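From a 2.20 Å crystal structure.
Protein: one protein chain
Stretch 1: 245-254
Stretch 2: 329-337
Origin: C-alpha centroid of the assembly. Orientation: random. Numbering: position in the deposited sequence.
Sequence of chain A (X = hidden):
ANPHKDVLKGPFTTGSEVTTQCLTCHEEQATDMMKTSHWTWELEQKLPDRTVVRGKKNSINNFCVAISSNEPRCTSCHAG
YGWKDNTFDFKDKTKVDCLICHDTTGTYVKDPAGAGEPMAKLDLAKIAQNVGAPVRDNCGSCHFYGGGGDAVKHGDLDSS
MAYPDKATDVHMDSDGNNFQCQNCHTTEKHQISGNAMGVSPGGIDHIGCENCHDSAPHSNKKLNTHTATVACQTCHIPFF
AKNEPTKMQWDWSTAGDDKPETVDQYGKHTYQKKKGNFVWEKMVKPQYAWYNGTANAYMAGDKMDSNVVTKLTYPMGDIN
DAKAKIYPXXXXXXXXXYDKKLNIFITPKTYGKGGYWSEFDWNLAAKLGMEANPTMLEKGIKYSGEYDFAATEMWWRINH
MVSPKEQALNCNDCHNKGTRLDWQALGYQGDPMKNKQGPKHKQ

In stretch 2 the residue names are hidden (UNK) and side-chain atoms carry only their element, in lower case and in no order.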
# COMPACT_ATOMS: atom_id res chain seq x y z
N PRO A 245 -3.93 14.89 -6.30
CA PRO A 245 -2.98 14.21 -7.20
C PRO A 245 -2.26 13.07 -6.50
O PRO A 245 -2.00 13.24 -5.33
CB PRO A 245 -1.95 15.33 -7.55
CG PRO A 245 -2.71 16.62 -7.31
CD PRO A 245 -3.59 16.32 -6.10
N THR A 246 -1.98 11.96 -7.21
CA THR A 246 -1.10 10.89 -6.78
C THR A 246 0.08 10.87 -7.67
O THR A 246 0.00 11.28 -8.88
CB THR A 246 -1.60 9.46 -7.10
OG1 THR A 246 -2.64 9.47 -8.11
CG2 THR A 246 -1.99 8.77 -6.00
N LYS A 247 1.14 10.27 -7.15
CA LYS A 247 2.35 10.13 -7.94
C LYS A 247 2.17 8.97 -8.92
O LYS A 247 1.78 7.88 -8.52
CB LYS A 247 3.49 9.91 -7.01
CG LYS A 247 4.87 10.02 -7.65
CD LYS A 247 5.96 9.92 -6.56
CE LYS A 247 5.91 11.14 -5.66
NZ LYS A 247 6.94 10.96 -4.55
N MET A 248 2.43 9.23 -10.19
CA MET A 248 2.34 8.22 -11.22
C MET A 248 3.73 7.76 -11.68
O MET A 248 3.89 6.61 -12.11
CB MET A 248 1.49 8.71 -12.41
CG MET A 248 -0.01 9.03 -11.97
SD MET A 248 -1.00 7.55 -11.39
CE MET A 248 -1.07 6.40 -12.88
N GLN A 249 4.73 8.60 -11.57
CA GLN A 249 6.13 8.21 -11.97
C GLN A 249 7.12 8.79 -11.00
O GLN A 249 6.91 9.88 -10.54
CB GLN A 249 6.51 8.74 -13.33
CG GLN A 249 5.39 8.53 -14.38
CD GLN A 249 5.77 8.97 -15.76
OE1 GLN A 249 4.90 9.43 -16.52
NE2 GLN A 249 7.07 8.89 -16.09
N TRP A 250 8.17 8.03 -10.72
CA TRP A 250 9.29 8.46 -9.88
C TRP A 250 10.59 7.94 -10.57
O TRP A 250 10.96 6.75 -10.46
CB TRP A 250 9.18 7.84 -8.47
CG TRP A 250 10.13 8.40 -7.46
CD1 TRP A 250 11.42 8.93 -7.66
CD2 TRP A 250 9.90 8.44 -6.04
NE1 TRP A 250 11.95 9.27 -6.44
CE2 TRP A 250 11.04 8.99 -5.44
CE3 TRP A 250 8.83 8.05 -5.22
CZ2 TRP A 250 11.14 9.19 -4.08
CZ3 TRP A 250 8.92 8.26 -3.86
CH2 TRP A 250 10.07 8.81 -3.30
N ASP A 251 11.29 8.89 -11.21
CA ASP A 251 12.58 8.69 -11.81
C ASP A 251 13.68 9.17 -10.86
O ASP A 251 13.97 10.42 -10.73
CB ASP A 251 12.62 9.50 -13.11
CG ASP A 251 13.88 9.24 -13.93
OD1 ASP A 251 14.82 8.56 -13.43
OD2 ASP A 251 13.96 9.65 -15.12
N TRP A 252 14.30 8.21 -10.20
CA TRP A 252 15.41 8.44 -9.26
C TRP A 252 16.73 8.82 -10.00
O TRP A 252 17.62 9.35 -9.42
CB TRP A 252 15.70 7.18 -8.45
CG TRP A 252 14.84 6.91 -7.23
CD1 TRP A 252 13.79 6.03 -7.15
CD2 TRP A 252 14.98 7.49 -5.92
NE1 TRP A 252 13.28 6.04 -5.87
CE2 TRP A 252 13.99 6.92 -5.10
CE3 TRP A 252 15.88 8.41 -5.34
CZ2 TRP A 252 13.86 7.25 -3.71
CZ3 TRP A 252 15.71 8.78 -4.02
CH2 TRP A 252 14.73 8.17 -3.20
N SER A 253 16.83 8.52 -11.29
CA SER A 253 18.09 8.68 -12.02
C SER A 253 18.56 10.11 -12.11
O SER A 253 19.76 10.38 -12.11
CB SER A 253 17.99 8.07 -13.44
OG SER A 253 17.08 8.83 -14.22
N THR A 254 17.61 11.02 -12.18
CA THR A 254 17.90 12.43 -12.19
C THR A 254 18.18 13.08 -10.82
O THR A 254 18.44 14.29 -10.76
CB THR A 254 16.72 13.17 -12.88
OG1 THR A 254 15.50 12.92 -12.15
CG2 THR A 254 16.47 12.64 -14.34
N UNK A 329 -6.49 -1.47 -11.35
CA UNK A 329 -5.23 -1.36 -10.69
C UNK A 329 -4.64 0.04 -10.86
O UNK A 329 -4.78 0.69 -11.92
c UNK A 329 -5.34 -4.55 -11.77
c UNK A 329 -5.55 -5.85 -11.47
c UNK A 329 -4.15 -5.63 -9.47
c UNK A 329 -4.49 -3.76 -10.97
c UNK A 329 -3.91 -4.31 -9.82
c UNK A 329 -4.23 -2.34 -11.32
c UNK A 329 -5.00 -6.39 -10.32
N UNK A 330 -3.94 0.47 -9.84
CA UNK A 330 -3.08 1.60 -9.97
C UNK A 330 -1.65 1.13 -10.29
O UNK A 330 -1.12 0.13 -9.70
c UNK A 330 -0.76 5.58 -8.09
c UNK A 330 -1.89 4.50 -7.72
c UNK A 330 -1.88 3.47 -8.79
n UNK A 330 0.07 5.83 -6.92
c UNK A 330 -3.08 2.48 -8.72
N UNK A 331 -1.05 1.79 -11.27
CA UNK A 331 0.25 1.34 -11.76
C UNK A 331 1.24 2.51 -11.65
O UNK A 331 0.98 3.59 -12.15
c UNK A 331 -0.87 -0.28 -13.42
c UNK A 331 0.17 0.92 -13.24
c UNK A 331 1.60 0.58 -13.80
N UNK A 332 2.30 2.33 -10.92
CA UNK A 332 3.27 3.41 -10.73
C UNK A 332 4.57 3.01 -11.52
O UNK A 332 4.94 1.84 -11.45
c UNK A 332 4.59 4.60 -8.96
c UNK A 332 4.54 5.95 -9.08
n UNK A 332 5.74 6.44 -8.61
n UNK A 332 5.82 4.30 -8.42
c UNK A 332 6.48 5.43 -8.20
c UNK A 332 3.57 3.55 -9.26
N UNK A 333 5.16 3.93 -12.33
CA UNK A 333 6.38 3.60 -13.04
C UNK A 333 7.54 4.44 -12.56
O UNK A 333 7.34 5.39 -11.84
c UNK A 333 6.22 3.69 -14.54
c UNK A 333 4.96 2.89 -15.04
o UNK A 333 5.89 5.00 -14.89
N UNK A 334 8.74 4.05 -12.88
CA UNK A 334 9.88 4.77 -12.36
C UNK A 334 11.14 4.20 -12.90
O UNK A 334 11.08 3.34 -13.79
N UNK A 335 12.24 4.79 -12.42
CA UNK A 335 13.60 4.24 -12.56
C UNK A 335 14.27 4.27 -11.23
O UNK A 335 14.14 5.23 -10.46
c UNK A 335 14.00 5.08 -14.97
c UNK A 335 14.47 5.06 -13.48
n UNK A 335 16.71 6.75 -16.93
c UNK A 335 15.14 5.16 -15.93
c UNK A 335 15.26 6.50 -16.51
N UNK A 336 15.04 3.23 -10.96
CA UNK A 336 15.69 3.12 -9.65
C UNK A 336 16.99 2.35 -9.72
O UNK A 336 17.34 1.72 -10.73
c UNK A 336 14.71 2.52 -8.65
c UNK A 336 14.56 1.00 -8.78
n UNK A 336 13.64 -0.16 -6.92
c UNK A 336 13.35 0.52 -7.96
o UNK A 336 12.17 0.76 -8.30
N UNK A 337 17.73 2.40 -8.64
CA UNK A 337 19.13 2.02 -8.66
C UNK A 337 19.35 0.51 -8.58
O UNK A 337 18.70 -0.20 -7.83
c UNK A 337 19.87 2.74 -7.49
c UNK A 337 19.26 2.37 -6.09
c UNK A 337 21.41 2.48 -7.56
c UNK A 337 22.28 3.30 -6.51
O HOH W 1 2.06 5.49 -14.64

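Position 329 carries seven side-chain carbons, one leading into a six-membered all-carbon ring. Its CB is 9.4 Å from M248 CE, the nearest approach to stretch 1, so no contact helps and the six-carbon ring identifies F329.

Position 330 has four carbons in a row ending in nitrogen. The CA-to-CB bond points toward stretch 1, and the terminal nitrogen lies 3.1 Å from K247 O. This is K330; its NZ donates to that carbonyl, and its CE lies 3.9 Å from M248 SD.

Position 331 shows one carbon carrying two others, with no heteroatom: V331. V331 CB stays 5.6 Å from M248 CE, but its backbone takes part, since V331 O is 3.6 Å from M248 CE. A water weakly bridges V331 O and M248 O, donating over 3.3 Å to each.

Position 332 has one carbon followed by a five-membered ring of three carbons and two nitrogens, which defines H332. The ring bends nearer to stretch 1 than its sideways CB suggests: CD2 is 3.2 Å from M248 O, and CE1 is 3.6 Å from W250 CB.

At 333 a single carbon carries one oxygen and one carbon. The oxygen sits 3.6 Å from Q249 CG, on the sheet face that Q249 shares. The residue is T333, with chi1 in p.

Position 334 has no side-chain atoms and is G334. Its CA lies 2.9 Å from W250 O. An ideal CB would fall 2.3 Å from W250 O, a clash, so the bare CA permits this approach.

Position 335 again has four carbons ending in nitrogen, here on the face shared by Q249, D251 and T333. CB is 3.5 Å from D251 OD1. This is K335; NZ forms a weak hydrogen bond to S253 OG at 3.4 Å and remains 4.4 Å from D251 OD1, too far for a salt bridge.

Position 336 has three carbons, the third bearing oxygen and nitrogen: Q336. CB lies 3.9 Å from W252 CD1, while the amide end leads away.

Position 337 has four carbons forked at the first, one arm two carbons long. This is I337; its CB is 6.2 Å from W252 CB, out of contact.

The contact is a parallel strand pairing, with axes 10° apart. Four backbone bonds align it: T333 N to M248 O (3.0 Å), W250 N to T333 O (3.0 Å), K335 N to W250 O (3.1 Å) and W252 N to K335 O (3.0 Å). T333 and K335 each donate and accept, as does W250, producing the alternating ladder of parallel sheet. In all, 596 Å² is buried, both sides summed.

Stretch 2 329-337: FKVHTGKQI
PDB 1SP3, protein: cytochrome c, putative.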